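Local coordinates for PHO85 cyclin-10 (Saccharomyces cerevisiae, PDB 4KRD), which serves as the cyclin partner of the cyclin-dependent kinase Pho85, forming with it a holoenzyme that phosphorylates and negatively regulates glycogen synthase Gsy2, at residues F113-G118 against Q123-L128; L21-P26 against G118-Q123; F43-E48 against E201-C206; K68-N73 against L176-C181. All coordinates share one frame; numbering follows the deposited sequence.

Contact 1: residues F113-G118 against Q123-L128; sequences FLTRDG and QLKLNL
T115 and Q123 clasp each other through both backbone groups, T115 N to Q123 O at 3.0 Å and Q123 N to T115 O at 2.8 Å, and so mark the hydrogen-bonded pair of a small antiparallel beta hairpin set on the otherwise helical cyclin domain. L114 and L124 form the adjacent non-hydrogen-bonded pair, and beyond them K125 N meets F113 O in an almost straight bond of 177°.

The side chain of K125 shows how a long chain can be laid across a neighbouring strand. K125 CB rests near F113 O, its CG lies 3.8 Å from T115 CG2 and its CD 3.6 Å from L114 O. A bend at chi3 (47°) then sends the tip past the strand, where NZ is bonded to T111 O in the preceding helix and also to a water that donates to L114 O.

F113 anchors the other end. Its ring packs CD1 to L126 CB, while CZ comes within 3.6 Å of L128 CD1, both leucines crossing the aromatic side chain at about a right angle. At the ring edge, near its plane, L126 O lies 3.5 Å from F113 CD1, a buried carbonyl oxygen with no hydrogen-bonding partner in the model.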
loop_
_atom_site.group_PDB
_atom_site.type_symbol
_atom_site.label_atom_id
_atom_site.label_comp_id
_atom_site.label_asym_id
_atom_site.label_seq_id
_atom_site.Cartn_x
_atom_site.Cartn_y
_atom_site.Cartn_z
ATOM N N PHE B 113 -17.797 -7.698 -11.154
ATOM C CA PHE B 113 -18.959 -8.061 -11.991
ATOM C C PHE B 113 -19.281 -7.070 -13.113
ATOM O O PHE B 113 -19.990 -7.411 -14.056
ATOM C CB PHE B 113 -20.199 -8.311 -11.118
ATOM C CG PHE B 113 -20.104 -9.559 -10.287
ATOM C CD1 PHE B 113 -20.272 -10.801 -10.868
ATOM C CD2 PHE B 113 -19.815 -9.494 -8.933
ATOM C CE1 PHE B 113 -20.161 -11.957 -10.113
ATOM C CE2 PHE B 113 -19.709 -10.655 -8.178
ATOM C CZ PHE B 113 -19.880 -11.884 -8.776
ATOM N N LEU B 114 -18.763 -5.848 -13.007
ATOM C CA LEU B 114 -19.107 -4.780 -13.942
ATOM C C LEU B 114 -17.899 -4.148 -14.618
ATOM O O LEU B 114 -16.847 -3.947 -13.993
ATOM C CB LEU B 114 -19.863 -3.661 -13.212
ATOM C CG LEU B 114 -21.212 -4.006 -12.560
ATOM C CD1 LEU B 114 -21.605 -2.933 -11.544
ATOM C CD2 LEU B 114 -22.285 -4.173 -13.621
ATOM N N THR B 115 -18.068 -3.811 -15.893
ATOM C CA THR B 115 -17.156 -2.895 -16.569
ATOM C C THR B 115 -17.982 -1.883 -17.383
ATOM O O THR B 115 -19.215 -1.834 -17.255
ATOM C CB THR B 115 -16.176 -3.671 -17.482
ATOM O OG1 THR B 115 -15.175 -2.785 -17.994
ATOM C CG2 THR B 115 -16.922 -4.314 -18.643
ATOM N N ARG B 116 -17.314 -1.064 -18.188
ATOM C CA ARG B 116 -17.988 -0.201 -19.155
ATOM C C ARG B 116 -17.404 -0.461 -20.517
ATOM O O ARG B 116 -16.204 -0.682 -20.643
ATOM C CB ARG B 116 -17.802 1.273 -18.835
ATOM C CG ARG B 116 -18.493 1.747 -17.594
ATOM C CD ARG B 116 -18.372 3.251 -17.473
ATOM N NE ARG B 116 -18.920 3.712 -16.208
ATOM C CZ ARG B 116 -20.216 3.901 -16.001
ATOM N NH1 ARG B 116 -21.081 3.673 -16.985
ATOM N NH2 ARG B 116 -20.648 4.325 -14.821
ATOM N N ASP B 117 -18.248 -0.422 -21.542
ATOM C CA ASP B 117 -17.785 -0.642 -22.904
ATOM C C ASP B 117 -17.217 0.642 -23.497
ATOM O O ASP B 117 -16.998 1.625 -22.781
ATOM C CB ASP B 117 -18.909 -1.215 -23.780
ATOM C CG ASP B 117 -20.030 -0.219 -24.040
ATOM O OD1 ASP B 117 -19.865 0.993 -23.776
ATOM O OD2 ASP B 117 -21.092 -0.656 -24.528
ATOM N N GLY B 118 -16.972 0.631 -24.805
ATOM C CA GLY B 118 -16.363 1.772 -25.473
ATOM C C GLY B 118 -17.167 3.059 -25.359
ATOM O O GLY B 118 -16.596 4.150 -25.319
ATOM N N GLN B 123 -21.636 -2.716 -18.340
ATOM C CA GLN B 123 -21.804 -4.075 -18.858
ATOM C C GLN B 123 -21.548 -5.085 -17.748
ATOM O O GLN B 123 -20.647 -4.888 -16.931
ATOM C CB GLN B 123 -20.816 -4.360 -19.988
ATOM C CG GLN B 123 -21.003 -3.527 -21.240
ATOM C CD GLN B 123 -22.324 -3.803 -21.918
ATOM O OE1 GLN B 123 -22.721 -4.957 -22.090
ATOM N NE2 GLN B 123 -23.014 -2.742 -22.305
ATOM N N LEU B 124 -22.328 -6.164 -17.726
ATOM C CA LEU B 124 -22.087 -7.275 -16.817
ATOM C C LEU B 124 -20.995 -8.182 -17.374
ATOM O O LEU B 124 -21.069 -8.630 -18.517
ATOM C CB LEU B 124 -23.379 -8.076 -16.583
ATOM C CG LEU B 124 -23.302 -9.141 -15.483
ATOM C CD1 LEU B 124 -23.188 -8.482 -14.119
ATOM C CD2 LEU B 124 -24.504 -10.095 -15.517
ATOM N N LYS B 125 -19.979 -8.447 -16.552
ATOM C CA LYS B 125 -18.826 -9.248 -16.934
ATOM C C LYS B 125 -19.027 -10.720 -16.636
ATOM O O LYS B 125 -18.552 -11.569 -17.370
ATOM C CB LYS B 125 -17.569 -8.778 -16.161
ATOM C CG LYS B 125 -16.895 -7.562 -16.737
ATOM C CD LYS B 125 -15.892 -6.944 -15.742
ATOM C CE LYS B 125 -14.982 -7.983 -15.122
ATOM N NZ LYS B 125 -13.965 -7.334 -14.245
ATOM N N LEU B 126 -19.690 -11.009 -15.523
ATOM C CA LEU B 126 -19.870 -12.382 -15.062
ATOM C C LEU B 126 -21.233 -12.541 -14.446
ATOM O O LEU B 126 -21.802 -11.591 -13.903
ATOM C CB LEU B 126 -18.853 -12.738 -13.968
ATOM C CG LEU B 126 -17.360 -12.541 -14.176
ATOM C CD1 LEU B 126 -16.663 -12.544 -12.816
ATOM C CD2 LEU B 126 -16.816 -13.638 -15.073
ATOM N N ASN B 127 -21.744 -13.762 -14.502
ATOM C CA ASN B 127 -23.003 -14.072 -13.860
ATOM C C ASN B 127 -22.796 -14.330 -12.373
ATOM O O ASN B 127 -21.917 -15.100 -11.983
ATOM C CB ASN B 127 -23.654 -15.282 -14.534
ATOM C CG ASN B 127 -24.121 -14.978 -15.957
ATOM O OD1 ASN B 127 -25.208 -14.444 -16.158
ATOM N ND2 ASN B 127 -23.302 -15.321 -16.942
ATOM N N LEU B 128 -23.594 -13.665 -11.546
ATOM C CA LEU B 128 -23.654 -13.961 -10.116
ATOM C C LEU B 128 -24.856 -14.868 -9.827
ATOM O O LEU B 128 -25.958 -14.564 -10.268
ATOM C CB LEU B 128 -23.837 -12.666 -9.336
ATOM C CG LEU B 128 -23.925 -12.755 -7.808
ATOM C CD1 LEU B 128 -22.708 -13.466 -7.205
ATOM C CD2 LEU B 128 -24.080 -11.354 -7.230
HETATM O O HOH W 1 -14.163 -4.152 -13.830
#

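Contact 2: residues L21-P26 against G118-Q123; sequences LLHGIP and GNNILQ
H23 and N120 supply the polar half of this contact, a single side-chain hydrogen bond between two loops. H23 ND1 donates to N120 OD1 at 2.8 Å, so ND1 carries a proton in this pairing. The bond is bent, 141° at the hydrogen, and it leaves from the edge of the imidazole with OD1 tilted somewhat from the ring plane. Nor does the donor follow the plane of the amide: ND1 stands above it, and the ring and amide planes are turned 46° apart. With chi1 at -81°, N120 has its CG opposite the carbonyl carbon, and the amide is carried across to the histidine. The backbone behind it has a partner too, since N120 O accepts from R116 NH1.

The apolar half is equally small. L21 CD2 meets L122 CD1 at 4.0 Å, the two side chains crossing at about a right angle and touching through one methyl each. Both leucines also lean on L114 of the neighbouring strand, so this touch continues into the hydrophobic side of the hairpin.

Backbone geometry fixes the shape of the N-terminal partner: I25 N bonds back to L22 O at 2.9 Å. With H23 extended and G24 at positive phi, the four residues L22-I25 form a type II beta turn, here placed beside the connecting loop of a two-stranded beta hairpin, in the chain that leads to the first long helix of the cyclin domain.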
loop_
_atom_site.group_PDB
_atom_site.type_symbol
_atom_site.label_atom_id
_atom_site.label_comp_id
_atom_site.label_asym_id
_atom_site.label_seq_id
_atom_site.Cartn_x
_atom_site.Cartn_y
_atom_site.Cartn_z
ATOM N N LEU B 21 -15.024 2.028 -14.473
ATOM C CA LEU B 21 -16.192 2.196 -13.623
ATOM C C LEU B 21 -16.227 3.591 -13.021
ATOM O O LEU B 21 -17.248 4.016 -12.482
ATOM C CB LEU B 21 -16.171 1.172 -12.487
ATOM C CG LEU B 21 -16.339 -0.290 -12.888
ATOM C CD1 LEU B 21 -16.139 -1.200 -11.676
ATOM C CD2 LEU B 21 -17.712 -0.487 -13.510
ATOM N N LEU B 22 -15.108 4.299 -13.101
ATOM C CA LEU B 22 -15.026 5.641 -12.539
ATOM C C LEU B 22 -15.280 6.738 -13.573
ATOM O O LEU B 22 -15.281 7.919 -13.233
ATOM C CB LEU B 22 -13.654 5.875 -11.904
ATOM C CG LEU B 22 -13.174 4.875 -10.852
ATOM C CD1 LEU B 22 -11.924 5.409 -10.169
ATOM C CD2 LEU B 22 -14.258 4.608 -9.843
ATOM N N HIS B 23 -15.450 6.360 -14.835
ATOM C CA HIS B 23 -15.656 7.356 -15.878
ATOM C C HIS B 23 -16.825 8.251 -15.495
ATOM O O HIS B 23 -17.910 7.760 -15.194
ATOM C CB HIS B 23 -15.900 6.694 -17.235
ATOM C CG HIS B 23 -14.650 6.193 -17.892
ATOM N ND1 HIS B 23 -14.666 5.378 -19.004
ATOM C CD2 HIS B 23 -13.344 6.394 -17.592
ATOM C CE1 HIS B 23 -13.426 5.099 -19.363
ATOM N NE2 HIS B 23 -12.603 5.701 -18.521
ATOM N N GLY B 24 -16.584 9.560 -15.473
ATOM C CA GLY B 24 -17.610 10.529 -15.131
ATOM C C GLY B 24 -17.559 11.047 -13.705
ATOM O O GLY B 24 -18.219 12.033 -13.371
ATOM N N ILE B 25 -16.777 10.390 -12.854
ATOM C CA ILE B 25 -16.679 10.795 -11.451
ATOM C C ILE B 25 -15.537 11.794 -11.233
ATOM O O ILE B 25 -14.380 11.485 -11.509
ATOM C CB ILE B 25 -16.504 9.565 -10.536
ATOM C CG1 ILE B 25 -17.686 8.603 -10.711
ATOM C CG2 ILE B 25 -16.355 9.984 -9.084
ATOM C CD1 ILE B 25 -17.613 7.376 -9.829
ATOM N N PRO B 26 -15.865 12.998 -10.729
ATOM C CA PRO B 26 -14.886 14.077 -10.535
ATOM C C PRO B 26 -13.681 13.597 -9.739
ATOM O O PRO B 26 -13.847 12.898 -8.735
ATOM C CB PRO B 26 -15.661 15.114 -9.712
ATOM C CG PRO B 26 -17.105 14.827 -9.990
ATOM C CD PRO B 26 -17.185 13.342 -10.176
ATOM N N GLY B 118 -16.972 0.631 -24.805
ATOM C CA GLY B 118 -16.363 1.772 -25.473
ATOM C C GLY B 118 -17.167 3.059 -25.359
ATOM O O GLY B 118 -16.596 4.150 -25.319
ATOM N N ASN B 119 -18.490 2.934 -25.297
ATOM C CA ASN B 119 -19.367 4.091 -25.153
ATOM C C ASN B 119 -19.761 4.429 -23.715
ATOM O O ASN B 119 -20.833 4.986 -23.486
ATOM C CB ASN B 119 -20.633 3.891 -25.994
ATOM C CG ASN B 119 -20.350 3.936 -27.475
ATOM O OD1 ASN B 119 -20.691 3.014 -28.210
ATOM N ND2 ASN B 119 -19.695 5.005 -27.917
ATOM N N ASN B 120 -18.898 4.094 -22.757
ATOM C CA ASN B 120 -19.174 4.312 -21.335
ATOM C C ASN B 120 -20.467 3.677 -20.813
ATOM O O ASN B 120 -21.002 4.120 -19.806
ATOM C CB ASN B 120 -19.159 5.797 -20.990
ATOM C CG ASN B 120 -17.751 6.330 -20.788
ATOM O OD1 ASN B 120 -16.783 5.574 -20.809
ATOM N ND2 ASN B 120 -17.634 7.634 -20.584
ATOM N N ILE B 121 -20.948 2.638 -21.487
ATOM C CA ILE B 121 -22.139 1.926 -21.032
ATOM C C ILE B 121 -21.767 0.757 -20.127
ATOM O O ILE B 121 -20.909 -0.059 -20.463
ATOM C CB ILE B 121 -22.992 1.406 -22.215
ATOM C CG1 ILE B 121 -23.264 2.538 -23.210
ATOM C CG2 ILE B 121 -24.300 0.788 -21.711
ATOM C CD1 ILE B 121 -23.857 3.768 -22.575
ATOM N N LEU B 122 -22.433 0.678 -18.983
ATOM C CA LEU B 122 -22.183 -0.369 -18.001
ATOM C C LEU B 122 -22.485 -1.733 -18.621
ATOM O O LEU B 122 -23.460 -1.887 -19.359
ATOM C CB LEU B 122 -23.072 -0.114 -16.782
ATOM C CG LEU B 122 -22.625 -0.429 -15.365
ATOM C CD1 LEU B 122 -21.312 0.283 -15.029
ATOM C CD2 LEU B 122 -23.728 -0.039 -14.389
ATOM N N GLN B 123 -21.636 -2.716 -18.340
ATOM C CA GLN B 123 -21.804 -4.075 -18.858
ATOM C C GLN B 123 -21.548 -5.085 -17.748
ATOM O O GLN B 123 -20.647 -4.888 -16.931
ATOM C CB GLN B 123 -20.816 -4.360 -19.988
ATOM C CG GLN B 123 -21.003 -3.527 -21.240
ATOM C CD GLN B 123 -22.324 -3.803 -21.918
ATOM O OE1 GLN B 123 -22.721 -4.957 -22.090
ATOM N NE2 GLN B 123 -23.014 -2.742 -22.305
#

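Contact 3: residues F43-E48 against E201-C206; sequences FKETIE and ELRSFC
The carboxylate of E45 and the guanidinium of R203 meet with their planes 51° apart, neither stacked nor coplanar. E45 OE1 comes to the edge of the guanidinium, 2.8 Å from R203 NH1 in a salt bridge. The same R203 NH1 donates a hydrogen bond to E45 OE2, at 3.2 Å and 161°; that oxygen is approached on its syn side, the donor lying somewhat out of the carboxylate plane. Both oxygens therefore converge on one terminal nitrogen, unlike the twin-bonded, side-by-side pairing that two guanidinium nitrogens can make. A third flat group stands apart from this pair: the ring of F205 has E201 O over one face, 3.4 Å above its plane, and S204 OG over the same face, both displaced toward the rim.

E45 reaches out as an extended chain, with CG opposite the backbone N (chi1 -165°). R203 is folded, bent at both chi2 and chi3, which brings its end toward the glutamate. The other terminal nitrogen, NH2, has a weak hydrogen bond to N200 OD1.

In the helical cyclin fold this pair joins helix 36-54 to the last helix, 189-203, near the C-terminal end of the chain. It bridges them at the surface, where solvent would be expected to weaken the attraction between the charges. Beneath it the helices are packed by apolar groups, L202 resting on L49 and L53. On the far side of the same C-terminal turn E201 makes a salt bridge with R116 of the hairpin, while S204 OG donates to E201 O at 2.7 Å.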
loop_
_atom_site.group_PDB
_atom_site.type_symbol
_atom_site.label_atom_id
_atom_site.label_comp_id
_atom_site.label_asym_id
_atom_site.label_seq_id
_atom_site.Cartn_x
_atom_site.Cartn_y
_atom_site.Cartn_z
ATOM N N PHE B 43 -24.531 -2.186 -0.005
ATOM C CA PHE B 43 -23.806 -3.420 -0.250
ATOM C C PHE B 43 -24.808 -4.508 -0.638
ATOM O O PHE B 43 -24.707 -5.123 -1.700
ATOM C CB PHE B 43 -23.042 -3.788 1.031
ATOM C CG PHE B 43 -22.075 -4.935 0.885
ATOM C CD1 PHE B 43 -21.583 -5.313 -0.354
ATOM C CD2 PHE B 43 -21.629 -5.615 2.015
ATOM C CE1 PHE B 43 -20.676 -6.358 -0.471
ATOM C CE2 PHE B 43 -20.725 -6.662 1.911
ATOM C CZ PHE B 43 -20.258 -7.041 0.658
ATOM N N LYS B 44 -25.786 -4.734 0.230
ATOM C CA LYS B 44 -26.849 -5.706 -0.036
ATOM C C LYS B 44 -27.593 -5.427 -1.340
ATOM O O LYS B 44 -27.840 -6.336 -2.132
ATOM C CB LYS B 44 -27.829 -5.744 1.139
ATOM N N GLU B 45 -27.934 -4.167 -1.579
ATOM C CA GLU B 45 -28.729 -3.830 -2.764
ATOM C C GLU B 45 -27.933 -4.017 -4.060
ATOM O O GLU B 45 -28.487 -4.402 -5.093
ATOM C CB GLU B 45 -29.286 -2.410 -2.653
ATOM C CG GLU B 45 -30.390 -2.108 -3.653
ATOM C CD GLU B 45 -30.864 -0.669 -3.573
ATOM O OE1 GLU B 45 -30.402 0.057 -2.670
ATOM O OE2 GLU B 45 -31.693 -0.260 -4.415
ATOM N N THR B 46 -26.626 -3.766 -4.003
ATOM C CA THR B 46 -25.752 -4.012 -5.150
ATOM C C THR B 46 -25.776 -5.491 -5.499
ATOM O O THR B 46 -25.882 -5.868 -6.670
ATOM C CB THR B 46 -24.296 -3.567 -4.864
ATOM O OG1 THR B 46 -24.261 -2.162 -4.585
ATOM C CG2 THR B 46 -23.388 -3.858 -6.056
ATOM N N ILE B 47 -25.681 -6.332 -4.476
ATOM C CA ILE B 47 -25.777 -7.771 -4.686
ATOM C C ILE B 47 -27.125 -8.159 -5.318
ATOM O O ILE B 47 -27.179 -8.915 -6.287
ATOM C CB ILE B 47 -25.579 -8.550 -3.383
ATOM C CG1 ILE B 47 -24.124 -8.412 -2.918
ATOM C CG2 ILE B 47 -25.927 -10.017 -3.622
ATOM C CD1 ILE B 47 -23.907 -8.687 -1.430
ATOM N N GLU B 48 -28.212 -7.626 -4.775
ATOM C CA GLU B 48 -29.529 -7.936 -5.328
ATOM C C GLU B 48 -29.651 -7.545 -6.792
ATOM O O GLU B 48 -30.222 -8.292 -7.577
ATOM C CB GLU B 48 -30.638 -7.308 -4.485
ATOM C CG GLU B 48 -30.756 -7.968 -3.122
ATOM C CD GLU B 48 -31.691 -7.234 -2.177
ATOM O OE1 GLU B 48 -32.400 -6.300 -2.636
ATOM O OE2 GLU B 48 -31.711 -7.598 -0.975
ATOM N N GLU B 201 -26.821 4.076 -10.645
ATOM C CA GLU B 201 -26.922 3.788 -12.073
ATOM C C GLU B 201 -27.621 2.449 -12.349
ATOM O O GLU B 201 -28.486 2.365 -13.216
ATOM C CB GLU B 201 -25.541 3.843 -12.740
ATOM C CG GLU B 201 -25.570 3.783 -14.268
ATOM C CD GLU B 201 -24.202 4.012 -14.889
ATOM O OE1 GLU B 201 -23.235 4.229 -14.128
ATOM O OE2 GLU B 201 -24.093 3.970 -16.131
ATOM N N LEU B 202 -27.261 1.406 -11.608
ATOM C CA LEU B 202 -27.906 0.105 -11.782
ATOM C C LEU B 202 -29.382 0.198 -11.428
ATOM O O LEU B 202 -30.258 -0.292 -12.148
ATOM C CB LEU B 202 -27.264 -0.926 -10.867
ATOM C CG LEU B 202 -25.914 -1.485 -11.293
ATOM C CD1 LEU B 202 -25.296 -2.261 -10.138
ATOM C CD2 LEU B 202 -26.104 -2.359 -12.511
ATOM N N ARG B 203 -29.630 0.821 -10.288
ATOM C CA ARG B 203 -30.962 1.037 -9.771
ATOM C C ARG B 203 -31.842 1.633 -10.865
ATOM O O ARG B 203 -32.991 1.239 -11.028
ATOM C CB ARG B 203 -30.875 1.968 -8.557
ATOM C CG ARG B 203 -32.079 1.969 -7.655
ATOM C CD ARG B 203 -31.650 2.036 -6.193
ATOM N NE ARG B 203 -30.901 3.243 -5.857
ATOM C CZ ARG B 203 -30.466 3.519 -4.630
ATOM N NH1 ARG B 203 -30.709 2.674 -3.638
ATOM N NH2 ARG B 203 -29.794 4.636 -4.387
ATOM N N SER B 204 -31.278 2.561 -11.630
ATOM C CA SER B 204 -32.023 3.269 -12.663
ATOM C C SER B 204 -32.383 2.421 -13.882
ATOM O O SER B 204 -33.204 2.837 -14.705
ATOM C CB SER B 204 -31.249 4.508 -13.111
ATOM O OG SER B 204 -30.277 4.161 -14.079
ATOM N N PHE B 205 -31.809 1.244 -14.013
ATOM C CA PHE B 205 -32.151 0.403 -15.139
ATOM C C PHE B 205 -33.064 -0.712 -14.752
ATOM O O PHE B 205 -33.663 -1.318 -15.573
ATOM C CB PHE B 205 -30.921 -0.225 -15.763
ATOM C CG PHE B 205 -29.924 0.747 -16.258
ATOM C CD1 PHE B 205 -30.302 1.900 -16.871
ATOM C CD2 PHE B 205 -28.595 0.492 -16.100
ATOM C CE1 PHE B 205 -29.361 2.769 -17.304
ATOM C CE2 PHE B 205 -27.679 1.347 -16.530
ATOM C CZ PHE B 205 -28.047 2.478 -17.135
ATOM N N CYS B 206 -33.145 -1.011 -13.490
ATOM C CA CYS B 206 -33.963 -2.109 -13.082
ATOM C C CYS B 206 -35.334 -1.626 -12.631
ATOM O O CYS B 206 -35.608 -1.520 -11.447
ATOM C CB CYS B 206 -33.260 -2.903 -11.978
ATOM S SG CYS B 206 -31.747 -3.711 -12.483
#

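Contact 4: residues K68-N73 against L176-C181; sequences KKEYSN and LLICVC
E70 lays its aliphatic part over I178, CG approaching CG2 at 3.8 Å, while its CB lies 4.0 Å from C179 SG. A bend at chi2 (-71°) turns the carboxylate along the isoleucine, so that I178 CG1 runs beneath the carboxylate group. The two side chains pass each other at a slant.

C179 SG of the other helix lies 4.0 Å from Y71 CB and at the edge of the tyrosine ring, near its plane. Y71 points its ring past the cysteine into the domain, where it meets F113 and L128, and its OH is hydrogen-bonded to E132.

These residues join helix 65-72 to helix 166-180 within the cyclin domain. The short axes pass 8.8 Å apart and run in largely opposite directions, 141° between them, with Y71 and C179 as the pair of closest CA atoms.

Another protein chain lies alongside: I178 packs on one of its apolar side chains, and E70 OE2 is hydrogen-bonded to one of its polar ones. With OE1 held by S175 OG, both oxygens of a buried carboxylate have partners, which implies that E70 combines apolar contact through its methylenes with polar binding at the interface.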
loop_
_atom_site.group_PDB
_atom_site.type_symbol
_atom_site.label_atom_id
_atom_site.label_comp_id
_atom_site.label_asym_id
_atom_site.label_seq_id
_atom_site.Cartn_x
_atom_site.Cartn_y
_atom_site.Cartn_z
ATOM N N LYS B 68 -11.482 -18.929 -13.451
ATOM C CA LYS B 68 -12.678 -19.760 -13.349
ATOM C C LYS B 68 -12.578 -20.709 -12.156
ATOM O O LYS B 68 -13.542 -20.879 -11.406
ATOM C CB LYS B 68 -12.909 -20.545 -14.643
ATOM C CG LYS B 68 -14.289 -21.177 -14.729
ATOM C CD LYS B 68 -14.388 -22.135 -15.912
ATOM C CE LYS B 68 -13.314 -23.221 -15.826
ATOM N NZ LYS B 68 -13.382 -24.193 -16.959
ATOM N N LYS B 69 -11.407 -21.319 -11.977
ATOM C CA LYS B 69 -11.196 -22.232 -10.862
ATOM C C LYS B 69 -11.274 -21.515 -9.515
ATOM O O LYS B 69 -11.908 -22.005 -8.590
ATOM C CB LYS B 69 -9.870 -22.978 -11.004
ATOM C CG LYS B 69 -9.310 -23.532 -9.693
ATOM C CD LYS B 69 -10.285 -24.468 -8.979
ATOM C CE LYS B 69 -9.926 -24.587 -7.501
ATOM N NZ LYS B 69 -10.945 -25.350 -6.724
ATOM N N GLU B 70 -10.627 -20.359 -9.399
ATOM C CA GLU B 70 -10.758 -19.561 -8.177
ATOM C C GLU B 70 -12.226 -19.216 -7.898
ATOM O O GLU B 70 -12.731 -19.383 -6.778
ATOM C CB GLU B 70 -9.924 -18.274 -8.287
ATOM C CG GLU B 70 -8.438 -18.515 -8.472
ATOM C CD GLU B 70 -7.771 -19.062 -7.223
ATOM O OE1 GLU B 70 -8.421 -19.106 -6.161
ATOM O OE2 GLU B 70 -6.588 -19.449 -7.299
ATOM N N TYR B 71 -12.919 -18.747 -8.928
ATOM C CA TYR B 71 -14.296 -18.323 -8.760
ATOM C C TYR B 71 -15.241 -19.443 -8.258
ATOM O O TYR B 71 -16.145 -19.186 -7.469
ATOM C CB TYR B 71 -14.833 -17.696 -10.047
ATOM C CG TYR B 71 -16.170 -17.047 -9.832
ATOM C CD1 TYR B 71 -16.264 -15.760 -9.307
ATOM C CD2 TYR B 71 -17.346 -17.732 -10.113
ATOM C CE1 TYR B 71 -17.493 -15.169 -9.085
ATOM C CE2 TYR B 71 -18.581 -17.149 -9.896
ATOM C CZ TYR B 71 -18.652 -15.872 -9.377
ATOM O OH TYR B 71 -19.874 -15.287 -9.158
ATOM N N SER B 72 -15.025 -20.677 -8.706
ATOM C CA SER B 72 -15.850 -21.806 -8.257
ATOM C C SER B 72 -15.805 -22.029 -6.739
ATOM O O SER B 72 -16.692 -22.664 -6.172
ATOM C CB SER B 72 -15.449 -23.090 -8.982
ATOM O OG SER B 72 -14.127 -23.472 -8.648
ATOM N N ASN B 73 -14.778 -21.506 -6.078
ATOM C CA ASN B 73 -14.707 -21.581 -4.615
ATOM C C ASN B 73 -15.874 -20.865 -3.915
ATOM O O ASN B 73 -16.165 -21.124 -2.747
ATOM C CB ASN B 73 -13.357 -21.038 -4.097
ATOM C CG ASN B 73 -12.206 -22.011 -4.320
ATOM O OD1 ASN B 73 -12.370 -23.227 -4.186
ATOM N ND2 ASN B 73 -11.036 -21.481 -4.669
ATOM N N LEU B 176 -10.945 -14.246 -4.279
ATOM C CA LEU B 176 -11.462 -12.943 -4.678
ATOM C C LEU B 176 -10.289 -12.096 -5.171
ATOM O O LEU B 176 -10.365 -11.445 -6.204
ATOM C CB LEU B 176 -12.177 -12.251 -3.521
ATOM C CG LEU B 176 -12.645 -10.830 -3.821
ATOM C CD1 LEU B 176 -13.582 -10.837 -5.052
ATOM C CD2 LEU B 176 -13.307 -10.206 -2.618
ATOM N N LEU B 177 -9.186 -12.140 -4.435
ATOM C CA LEU B 177 -7.995 -11.384 -4.831
ATOM C C LEU B 177 -7.542 -11.728 -6.264
ATOM O O LEU B 177 -7.370 -10.835 -7.107
ATOM C CB LEU B 177 -6.872 -11.612 -3.803
ATOM C CG LEU B 177 -5.552 -10.870 -4.038
ATOM C CD1 LEU B 177 -5.758 -9.389 -3.919
ATOM C CD2 LEU B 177 -4.487 -11.355 -3.045
ATOM N N ILE B 178 -7.370 -13.017 -6.554
ATOM C CA ILE B 178 -7.038 -13.452 -7.914
ATOM C C ILE B 178 -8.083 -12.955 -8.924
ATOM O O ILE B 178 -7.732 -12.479 -9.998
ATOM C CB ILE B 178 -6.889 -14.999 -8.039
ATOM C CG1 ILE B 178 -5.737 -15.525 -7.161
ATOM C CG2 ILE B 178 -6.621 -15.394 -9.485
ATOM C CD1 ILE B 178 -4.367 -14.993 -7.545
ATOM N N CYS B 179 -9.366 -13.060 -8.576
ATOM C CA CYS B 179 -10.433 -12.645 -9.497
ATOM C C CYS B 179 -10.497 -11.143 -9.821
ATOM O O CYS B 179 -10.967 -10.774 -10.891
ATOM C CB CYS B 179 -11.804 -13.168 -9.030
ATOM S SG CYS B 179 -11.963 -14.969 -9.201
ATOM N N VAL B 180 -10.033 -10.280 -8.914
ATOM C CA VAL B 180 -10.101 -8.832 -9.157
ATOM C C VAL B 180 -8.763 -8.126 -9.445
ATOM O O VAL B 180 -8.746 -6.938 -9.761
ATOM C CB VAL B 180 -10.786 -8.064 -7.994
ATOM C CG1 VAL B 180 -12.283 -8.387 -7.923
ATOM C CG2 VAL B 180 -10.099 -8.342 -6.674
ATOM N N CYS B 181 -7.651 -8.834 -9.320
ATOM C CA CYS B 181 -6.349 -8.144 -9.337
ATOM C C CYS B 181 -5.945 -7.731 -10.756
ATOM O O CYS B 181 -4.986 -6.987 -10.939
ATOM C CB CYS B 181 -5.261 -8.998 -8.669
ATOM S SG CYS B 181 -4.770 -10.409 -9.650
#

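From the N terminus, residues 21-26 begin contact 2; the chain then starts contact 3 in helix 36-54 and contact 4 in helix 65-72. Contact 2 closes first, at 118-123, and contact 1 follows at 123-128, a short local loop enclosed by the long spans of contacts 3 and 4. Contact 2 crosses the other three. Contact 4 is completed by helix 166-180 and contact 3 by helix 189-203, so the former sits within the latter. Contacts 1 and 2 share strand 122-124, and contacts 3 and 4 lie on opposite sides of the chain's centre. Contact 2 fastens the N-terminal segment to the hairpin, contact 3 joins helix 36-54 to helix 189-203, and contact 4 joins helix 65-72 to helix 166-180.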